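Local coordinates for activator of Hsp90 ATPase homologue 1/2-like C-terminal domain-containing protein (Mycobacterium smegmatis, PDB 3UID) that is of uncharacterised biochemical function but adopts an AHA1-type SRPBCC fold and has been described as the mycobacterial toxin Msmeg_6760, a structural homologue of Rv2035, at residues 29-39 with 50-58; 72-80 with 91-102. All coordinates share one frame; numbering follows the deposited sequence. Where two conformers were deposited one is given.

Contact 1: residues 29-39 with 50-58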
# COMPACT_ATOMS: atom_id res chain seq x y z
N TRP A 29 -5.02 11.43 1.79
CA TRP A 29 -5.86 10.86 0.75
C TRP A 29 -5.24 11.08 -0.63
O TRP A 29 -5.27 10.19 -1.48
CB TRP A 29 -7.27 11.47 0.79
CG TRP A 29 -8.15 10.90 -0.27
CD1 TRP A 29 -8.41 11.44 -1.50
CD2 TRP A 29 -8.86 9.67 -0.22
NE1 TRP A 29 -9.26 10.63 -2.21
CE2 TRP A 29 -9.55 9.53 -1.44
CE3 TRP A 29 -9.00 8.67 0.75
CZ2 TRP A 29 -10.36 8.43 -1.72
CZ3 TRP A 29 -9.80 7.58 0.47
CH2 TRP A 29 -10.47 7.47 -0.75
N GLN A 30 -4.69 12.27 -0.85
CA GLN A 30 -4.14 12.63 -2.15
C GLN A 30 -2.87 11.87 -2.53
O GLN A 30 -2.53 11.79 -3.72
CB GLN A 30 -3.90 14.14 -2.23
CG GLN A 30 -5.18 14.96 -2.19
CD GLN A 30 -6.14 14.64 -3.34
OE1 GLN A 30 -5.71 14.27 -4.43
NE2 GLN A 30 -7.42 14.79 -3.09
N ILE A 31 -2.18 11.31 -1.54
CA ILE A 31 -1.06 10.41 -1.80
C ILE A 31 -1.53 9.23 -2.67
O ILE A 31 -0.82 8.80 -3.59
CB ILE A 31 -0.44 9.87 -0.49
CG1 ILE A 31 0.17 10.99 0.37
CG2 ILE A 31 0.58 8.76 -0.78
CD1 ILE A 31 1.45 11.55 -0.19
N TYR A 32 -2.72 8.71 -2.35
CA TYR A 32 -3.27 7.55 -3.05
C TYR A 32 -4.12 7.93 -4.26
O TYR A 32 -4.21 7.16 -5.21
CB TYR A 32 -4.07 6.69 -2.06
CG TYR A 32 -3.16 6.22 -0.96
CD1 TYR A 32 -2.36 5.10 -1.13
CD2 TYR A 32 -3.03 6.94 0.22
CE1 TYR A 32 -1.46 4.69 -0.15
CE2 TYR A 32 -2.15 6.54 1.22
CZ TYR A 32 -1.38 5.42 1.03
OH TYR A 32 -0.49 5.03 2.01
N ALA A 33 -4.71 9.12 -4.22
CA ALA A 33 -5.59 9.57 -5.28
C ALA A 33 -4.84 10.10 -6.49
O ALA A 33 -5.35 10.09 -7.61
CB ALA A 33 -6.56 10.62 -4.74
N ASP A 34 -3.62 10.59 -6.26
CA ASP A 34 -2.79 11.13 -7.35
C ASP A 34 -1.71 10.11 -7.68
O ASP A 34 -0.83 9.84 -6.85
CB ASP A 34 -2.14 12.43 -6.91
CG ASP A 34 -1.25 13.05 -7.98
OD1 ASP A 34 -0.99 12.40 -9.02
OD2 ASP A 34 -0.80 14.19 -7.75
N PRO A 35 -1.77 9.51 -8.89
CA PRO A 35 -0.83 8.43 -9.17
C PRO A 35 0.64 8.86 -9.19
O PRO A 35 1.50 8.01 -8.94
CB PRO A 35 -1.27 7.94 -10.57
CG PRO A 35 -1.90 9.14 -11.19
CD PRO A 35 -2.63 9.81 -10.05
N ARG A 36 0.93 10.13 -9.45
CA ARG A 36 2.32 10.58 -9.41
C ARG A 36 2.84 10.63 -7.98
O ARG A 36 4.04 10.44 -7.73
CB ARG A 36 2.47 11.94 -10.10
CG ARG A 36 1.87 12.00 -11.50
CD ARG A 36 2.73 11.32 -12.56
NE ARG A 36 2.25 9.98 -12.91
CZ ARG A 36 2.91 8.85 -12.66
NH1 ARG A 36 4.08 8.90 -12.04
NH2 ARG A 36 2.40 7.69 -13.02
N GLN A 37 1.95 10.88 -7.02
CA GLN A 37 2.37 10.88 -5.61
C GLN A 37 2.51 9.47 -5.07
O GLN A 37 3.43 9.16 -4.31
CB GLN A 37 1.39 11.70 -4.76
CG GLN A 37 1.33 13.16 -5.19
CD GLN A 37 0.42 13.97 -4.31
OE1 GLN A 37 0.48 13.88 -3.09
NE2 GLN A 37 -0.44 14.76 -4.93
N LEU A 38 1.59 8.60 -5.47
CA LEU A 38 1.66 7.20 -5.09
C LEU A 38 2.97 6.59 -5.61
O LEU A 38 3.69 5.90 -4.88
CB LEU A 38 0.47 6.44 -5.67
CG LEU A 38 0.30 5.01 -5.15
CD1 LEU A 38 0.30 4.98 -3.63
CD2 LEU A 38 -0.99 4.47 -5.71
N GLU A 39 3.31 6.88 -6.86
CA GLU A 39 4.55 6.40 -7.47
C GLU A 39 5.77 6.90 -6.71
O GLU A 39 6.77 6.22 -6.57
CB GLU A 39 4.62 6.84 -8.93
CG GLU A 39 5.88 6.37 -9.65
CD GLU A 39 5.89 6.73 -11.12
OE1 GLU A 39 5.00 6.26 -11.87
OE2 GLU A 39 6.80 7.48 -11.54
N THR A 50 6.75 2.39 -10.65
CA THR A 50 5.95 3.07 -11.65
C THR A 50 4.48 2.75 -11.39
O THR A 50 4.11 1.59 -11.23
CB THR A 50 6.30 2.57 -13.05
OG1 THR A 50 7.68 2.84 -13.32
CG2 THR A 50 5.44 3.28 -14.10
N VAL A 51 3.65 3.79 -11.35
CA VAL A 51 2.21 3.58 -11.37
C VAL A 51 1.78 3.71 -12.82
O VAL A 51 1.98 4.75 -13.46
CB VAL A 51 1.47 4.57 -10.45
CG1 VAL A 51 -0.05 4.51 -10.67
CG2 VAL A 51 1.82 4.28 -8.99
N VAL A 52 1.26 2.61 -13.36
CA VAL A 52 0.95 2.53 -14.78
C VAL A 52 -0.47 3.02 -15.04
O VAL A 52 -0.67 4.13 -15.55
CB VAL A 52 1.21 1.10 -15.32
CG1 VAL A 52 0.85 1.00 -16.80
CG2 VAL A 52 2.69 0.75 -15.12
N ASP A 53 -1.47 2.21 -14.67
CA ASP A 53 -2.85 2.65 -14.76
C ASP A 53 -3.33 2.98 -13.36
O ASP A 53 -2.88 2.37 -12.39
CB ASP A 53 -3.75 1.55 -15.35
CG ASP A 53 -3.38 1.21 -16.78
OD1 ASP A 53 -2.96 2.12 -17.52
OD2 ASP A 53 -3.53 0.03 -17.14
N HIS A 54 -4.24 3.94 -13.25
CA HIS A 54 -4.74 4.36 -11.95
C HIS A 54 -6.13 4.99 -12.10
O HIS A 54 -6.29 6.01 -12.77
CB HIS A 54 -3.75 5.35 -11.34
CG HIS A 54 -4.15 5.86 -9.98
ND1 HIS A 54 -5.14 6.81 -9.81
CD2 HIS A 54 -3.67 5.59 -8.75
CE1 HIS A 54 -5.26 7.08 -8.52
NE2 HIS A 54 -4.38 6.36 -7.86
N ASP A 55 -7.12 4.35 -11.49
CA ASP A 55 -8.49 4.83 -11.52
C ASP A 55 -9.07 4.54 -10.14
O ASP A 55 -9.53 3.43 -9.89
CB ASP A 55 -9.24 4.06 -12.60
CG ASP A 55 -10.68 4.50 -12.77
OD1 ASP A 55 -11.12 5.49 -12.13
OD2 ASP A 55 -11.38 3.83 -13.56
N LEU A 56 -8.99 5.51 -9.22
CA LEU A 56 -9.46 5.27 -7.85
C LEU A 56 -10.96 5.49 -7.71
O LEU A 56 -11.41 6.51 -7.20
CB LEU A 56 -8.68 6.13 -6.85
CG LEU A 56 -8.85 5.80 -5.36
CD1 LEU A 56 -8.45 4.38 -5.05
CD2 LEU A 56 -8.05 6.78 -4.50
N ARG A 57 -11.71 4.50 -8.18
CA ARG A 57 -13.17 4.53 -8.11
C ARG A 57 -13.59 3.07 -8.10
O ARG A 57 -12.86 2.20 -8.59
CB ARG A 57 -13.75 5.25 -9.33
CG ARG A 57 -15.10 5.93 -9.07
CD ARG A 57 -14.98 7.06 -8.03
NE ARG A 57 -15.42 6.68 -6.69
CZ ARG A 57 -16.33 7.33 -5.98
NH1 ARG A 57 -16.91 8.41 -6.49
NH2 ARG A 57 -16.67 6.92 -4.76
N PRO A 58 -14.76 2.76 -7.51
CA PRO A 58 -15.18 1.36 -7.49
C PRO A 58 -15.25 0.77 -8.89
O PRO A 58 -15.82 1.39 -9.80
CB PRO A 58 -16.57 1.44 -6.85
CG PRO A 58 -16.51 2.66 -5.98
CD PRO A 58 -15.68 3.64 -6.78
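His54 holds its CG trans to the backbone N (chi1 180°), which carries the imidazole off the edge strand and up against the end of helix 25-33. There NE2 donates to Tyr32 O at 2.8 Å, a fairly straight bond (154° at the hydrogen) that lies in both the ring plane and the carbonyl plane. The neighbouring Ala33 O sits 3.1 Å from His54 CE1. These carbonyls belong to the last turn of the helix, whose partial negative charge would probably polarise the ring's N-H. Pro35 fixes the imidazole from another side: its CB lies over one ring face, 4.0 Å from the centroid of His54, in a CH-pi contact, while its CD covers the rim near ND1. The same Pro35 CB also touches Val51 CG1, at 3.6 Å, so the proline fills the groove between two side chains of strand 50-54. This places the kink between helices 25-33 and 35-42 against one edge strand of the antiparallel sheet, in a chain of the Bet v 1-like, or SRPBCC, class. Val52 and Asp53 form a classic beta bulge opposite Thr63, between Val51 and His54, which both point at the helices. Where the strand gives way to loop, Leu56 CD2 packs 3.8 Å from Ala33 CA and also reaches the indole of Trp29. At the other end, Leu38 and Glu39 CB close over Val51 CG2. In the conformer described, Glu39 is extended, and its OE1 accepts from Val51 N at 2.9 Å, on the anti side of the carboxylate. In that form, both terminal nitrogens of Arg36 point at the same OE1 from above the carboxylate plane, NH1 at 2.8 Å forming a salt bridge; this grip is less certain because Arg36 and Glu39 each have two conformers.

Contact 2: residues 72-80 with 91-102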
# COMPACT_ATOMS: atom_id res chain seq x y z
N GLU A 72 14.62 -7.08 -7.16
CA GLU A 72 13.76 -7.73 -8.15
C GLU A 72 12.55 -6.87 -8.49
O GLU A 72 11.79 -6.48 -7.61
CB GLU A 72 13.27 -9.10 -7.65
CG GLU A 72 14.35 -10.12 -7.45
CD GLU A 72 13.81 -11.47 -7.01
OE1 GLU A 72 12.97 -12.05 -7.73
OE2 GLU A 72 14.22 -11.96 -5.93
N LYS A 73 12.36 -6.61 -9.78
CA LYS A 73 11.14 -5.95 -10.21
C LYS A 73 9.99 -6.91 -10.05
O LYS A 73 10.08 -8.08 -10.40
CB LYS A 73 11.25 -5.53 -11.67
CG LYS A 73 10.10 -4.63 -12.14
CD LYS A 73 10.27 -4.23 -13.60
CE LYS A 73 9.36 -3.08 -13.98
NZ LYS A 73 9.72 -2.56 -15.34
N TYR A 74 8.90 -6.43 -9.48
CA TYR A 74 7.67 -7.19 -9.56
C TYR A 74 6.51 -6.30 -9.94
O TYR A 74 6.62 -5.08 -9.97
CB TYR A 74 7.40 -8.00 -8.29
CG TYR A 74 7.08 -7.17 -7.08
CD1 TYR A 74 5.77 -6.97 -6.67
CD2 TYR A 74 8.10 -6.58 -6.35
CE1 TYR A 74 5.49 -6.20 -5.54
CE2 TYR A 74 7.84 -5.83 -5.24
CZ TYR A 74 6.53 -5.64 -4.84
OH TYR A 74 6.29 -4.88 -3.72
N ALA A 75 5.40 -6.92 -10.31
CA ALA A 75 4.25 -6.18 -10.76
C ALA A 75 3.04 -6.59 -9.93
O ALA A 75 2.99 -7.68 -9.37
CB ALA A 75 4.01 -6.44 -12.24
N GLY A 76 2.07 -5.71 -9.87
CA GLY A 76 0.89 -5.99 -9.09
C GLY A 76 -0.26 -5.15 -9.59
O GLY A 76 -0.07 -4.25 -10.42
N TYR A 77 -1.45 -5.47 -9.12
CA TYR A 77 -2.62 -4.69 -9.50
C TYR A 77 -3.61 -4.65 -8.36
O TYR A 77 -3.69 -5.57 -7.55
CB TYR A 77 -3.28 -5.29 -10.76
CG TYR A 77 -3.71 -6.72 -10.57
CD1 TYR A 77 -4.99 -7.03 -10.16
CD2 TYR A 77 -2.81 -7.77 -10.77
CE1 TYR A 77 -5.38 -8.35 -9.96
CE2 TYR A 77 -3.19 -9.08 -10.57
CZ TYR A 77 -4.48 -9.37 -10.18
OH TYR A 77 -4.86 -10.68 -9.99
N TRP A 78 -4.36 -3.56 -8.31
CA TRP A 78 -5.46 -3.42 -7.37
C TRP A 78 -6.77 -3.39 -8.16
O TRP A 78 -6.88 -2.65 -9.14
CB TRP A 78 -5.33 -2.11 -6.61
CG TRP A 78 -4.17 -1.97 -5.67
CD1 TRP A 78 -3.23 -2.91 -5.35
CD2 TRP A 78 -3.84 -0.80 -4.93
NE1 TRP A 78 -2.34 -2.40 -4.44
CE2 TRP A 78 -2.69 -1.10 -4.16
CE3 TRP A 78 -4.41 0.47 -4.82
CZ2 TRP A 78 -2.08 -0.16 -3.33
CZ3 TRP A 78 -3.81 1.40 -3.98
CH2 TRP A 78 -2.67 1.07 -3.23
N GLU A 79 -7.75 -4.18 -7.73
CA GLU A 79 -9.12 -4.02 -8.21
C GLU A 79 -9.88 -3.27 -7.12
O GLU A 79 -10.11 -3.82 -6.04
CB GLU A 79 -9.79 -5.37 -8.50
CG GLU A 79 -9.05 -6.21 -9.54
CD GLU A 79 -9.74 -7.53 -9.84
OE1 GLU A 79 -10.84 -7.79 -9.32
OE2 GLU A 79 -9.16 -8.32 -10.62
N ILE A 80 -10.24 -2.02 -7.39
CA ILE A 80 -10.89 -1.18 -6.40
C ILE A 80 -12.34 -1.60 -6.19
O ILE A 80 -13.12 -1.70 -7.14
CB ILE A 80 -10.83 0.31 -6.79
CG1 ILE A 80 -9.41 0.72 -7.16
CG2 ILE A 80 -11.37 1.19 -5.67
CD1 ILE A 80 -8.39 0.56 -6.06
N PHE A 91 -9.85 -2.67 -1.71
CA PHE A 91 -9.41 -3.25 -2.97
C PHE A 91 -8.91 -4.67 -2.81
O PHE A 91 -8.51 -5.10 -1.72
CB PHE A 91 -8.31 -2.40 -3.63
CG PHE A 91 -7.05 -2.26 -2.81
CD1 PHE A 91 -5.99 -3.15 -2.97
CD2 PHE A 91 -6.94 -1.23 -1.87
CE1 PHE A 91 -4.83 -3.02 -2.20
CE2 PHE A 91 -5.77 -1.08 -1.10
CZ PHE A 91 -4.72 -1.96 -1.28
N LEU A 92 -8.95 -5.40 -3.92
CA LEU A 92 -8.30 -6.71 -3.99
C LEU A 92 -6.93 -6.52 -4.64
O LEU A 92 -6.79 -5.77 -5.60
CB LEU A 92 -9.15 -7.67 -4.83
CG LEU A 92 -10.62 -7.72 -4.40
CD1 LEU A 92 -11.50 -8.33 -5.47
CD2 LEU A 92 -10.75 -8.47 -3.08
N ASP A 93 -5.91 -7.17 -4.10
CA ASP A 93 -4.56 -7.01 -4.65
C ASP A 93 -3.97 -8.34 -5.12
O ASP A 93 -4.06 -9.35 -4.42
CB ASP A 93 -3.67 -6.37 -3.58
CG ASP A 93 -2.21 -6.36 -3.97
OD1 ASP A 93 -1.85 -5.59 -4.89
OD2 ASP A 93 -1.42 -7.13 -3.38
N GLY A 94 -3.37 -8.32 -6.31
CA GLY A 94 -2.74 -9.51 -6.86
C GLY A 94 -1.35 -9.25 -7.42
O GLY A 94 -1.04 -8.13 -7.82
N PHE A 95 -0.53 -10.29 -7.44
CA PHE A 95 0.81 -10.22 -8.04
C PHE A 95 0.74 -10.59 -9.50
O PHE A 95 -0.08 -11.43 -9.90
CB PHE A 95 1.76 -11.18 -7.33
CG PHE A 95 2.03 -10.81 -5.90
CD1 PHE A 95 2.75 -9.66 -5.59
CD2 PHE A 95 1.56 -11.60 -4.86
CE1 PHE A 95 3.00 -9.31 -4.28
CE2 PHE A 95 1.80 -11.25 -3.55
CZ PHE A 95 2.52 -10.11 -3.25
N ALA A 96 1.61 -9.99 -10.31
CA ALA A 96 1.56 -10.19 -11.76
C ALA A 96 2.92 -10.09 -12.46
O ALA A 96 3.91 -9.67 -11.86
CB ALA A 96 0.58 -9.19 -12.39
N ASP A 97 2.94 -10.48 -13.73
CA ASP A 97 4.12 -10.35 -14.56
C ASP A 97 4.15 -8.95 -15.19
O ASP A 97 3.35 -8.10 -14.83
CB ASP A 97 4.21 -11.49 -15.59
CG ASP A 97 3.08 -11.47 -16.62
OD1 ASP A 97 2.43 -10.42 -16.79
OD2 ASP A 97 2.87 -12.51 -17.28
N GLU A 98 5.09 -8.73 -16.10
CA GLU A 98 5.27 -7.39 -16.66
C GLU A 98 4.02 -6.93 -17.42
O GLU A 98 3.79 -5.72 -17.58
CB GLU A 98 6.49 -7.38 -17.59
CG GLU A 98 6.91 -5.99 -18.04
CD GLU A 98 7.85 -5.30 -17.07
OE1 GLU A 98 8.28 -5.95 -16.09
OE2 GLU A 98 8.17 -4.11 -17.28
N ASP A 99 3.22 -7.88 -17.90
CA ASP A 99 2.02 -7.57 -18.68
C ASP A 99 0.78 -7.44 -17.82
O ASP A 99 -0.34 -7.30 -18.34
CB ASP A 99 1.79 -8.67 -19.73
CG ASP A 99 2.91 -8.75 -20.73
OD1 ASP A 99 3.54 -7.71 -21.03
OD2 ASP A 99 3.18 -9.87 -21.22
N PHE A 100 0.98 -7.51 -16.52
CA PHE A 100 -0.09 -7.52 -15.50
C PHE A 100 -0.99 -8.74 -15.54
O PHE A 100 -2.12 -8.70 -15.07
CB PHE A 100 -0.88 -6.20 -15.49
CG PHE A 100 -0.01 -5.01 -15.23
CD1 PHE A 100 0.62 -4.89 -14.01
CD2 PHE A 100 0.22 -4.07 -16.21
CE1 PHE A 100 1.46 -3.80 -13.76
CE2 PHE A 100 1.05 -2.99 -15.96
CZ PHE A 100 1.68 -2.87 -14.74
N ASN A 101 -0.45 -9.85 -16.05
CA ASN A 101 -1.13 -11.13 -15.93
C ASN A 101 -0.67 -11.85 -14.66
O ASN A 101 0.53 -11.94 -14.41
CB ASN A 101 -0.87 -12.00 -17.16
CG ASN A 101 -1.33 -11.34 -18.44
OD1 ASN A 101 -0.58 -11.25 -19.41
ND2 ASN A 101 -2.55 -10.82 -18.43
N PRO A 102 -1.61 -12.36 -13.87
CA PRO A 102 -1.24 -13.16 -12.70
C PRO A 102 -0.14 -14.17 -13.03
O PRO A 102 -0.25 -14.91 -14.01
CB PRO A 102 -2.54 -13.87 -12.34
CG PRO A 102 -3.60 -12.85 -12.69
CD PRO A 102 -3.07 -12.20 -13.98
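Leu92 O takes the backbone N-H of Glu79 at 2.8 Å and is approached by Trp78 CA, at 3.2 Å, in a CA-H...O contact. Leu92 N returns a bond to Glu79 O, and the Tyr77-Gly94 pair repeats this ladder of two bonds. At the Ala75-Ala96 pair the ladder is less regular: Ala96 N to Ala75 O is sound, but Ala75 N to Ala96 O is long and weak. Strands 73-84 and 88-96 form a beta hairpin of the antiparallel sheet. On the face carrying Trp78 and Phe91, a non-hydrogen-bonded diagonal brings the rings together: Phe91 CE1 hangs over the indole, and the five-membered ring stacks on the phenyl with centroids 3.9 Å apart and planes at 20°. Phe91 CG stands between its backbone N and carbonyl carbon (chi1 61°), which folds the ring across the strand onto Trp78. At the indole edge, in its plane, Asp93 OD1 lies 3.0 Å from Trp78 CD1; the same oxygen is hydrogen-bonded to Tyr64 OH of strand 61-67, so the aspartate reaches across strand 73-84. Ile80 CD1 touches Phe91 CB beyond the stack. The opposite face differs. Tyr77 lies flat over Gly94, whose CA is 4.0 Å from the ring centroid, a cross-strand aromatic-glycine pairing; its edge meets Ala96 CB, and its OH touches Pro102 CG. Past the strand end, Asp97 OD1 receives Asp99 N in an Asx turn and Asn101 N from the opposite side of its carboxylate plane. This steadies the type I turn that presents Phe100 to Ala75 and Glu98 to Lys73, whose NZ meets the syn lone pair of Glu98 OE2 at 2.9 Å. Aromatic stacking thus binds the inner part of the hairpin, while a salt bridge, which solvent would probably weaken, joins its exposed end.

Contact 1 closes before contact 2 opens along the chain, and their centres lie about 14 Å apart. Both belong to the same antiparallel sheet: strand 50-54 forms one edge, strand 61-67 comes next, and then the hairpin strands 73-84 and 88-96. Contact 1 fastens this edge of the sheet to the kinked helix pair 25-33 and 35-42, whereas contact 2 joins two strands further in. They meet directly where Leu56 and Arg57 pack on Ile80, and where Val52 touches Phe100 on the turn after strand 88-96. The two contacts of the SRPBCC-type domain are therefore joined by direct packing in this part of the sheet.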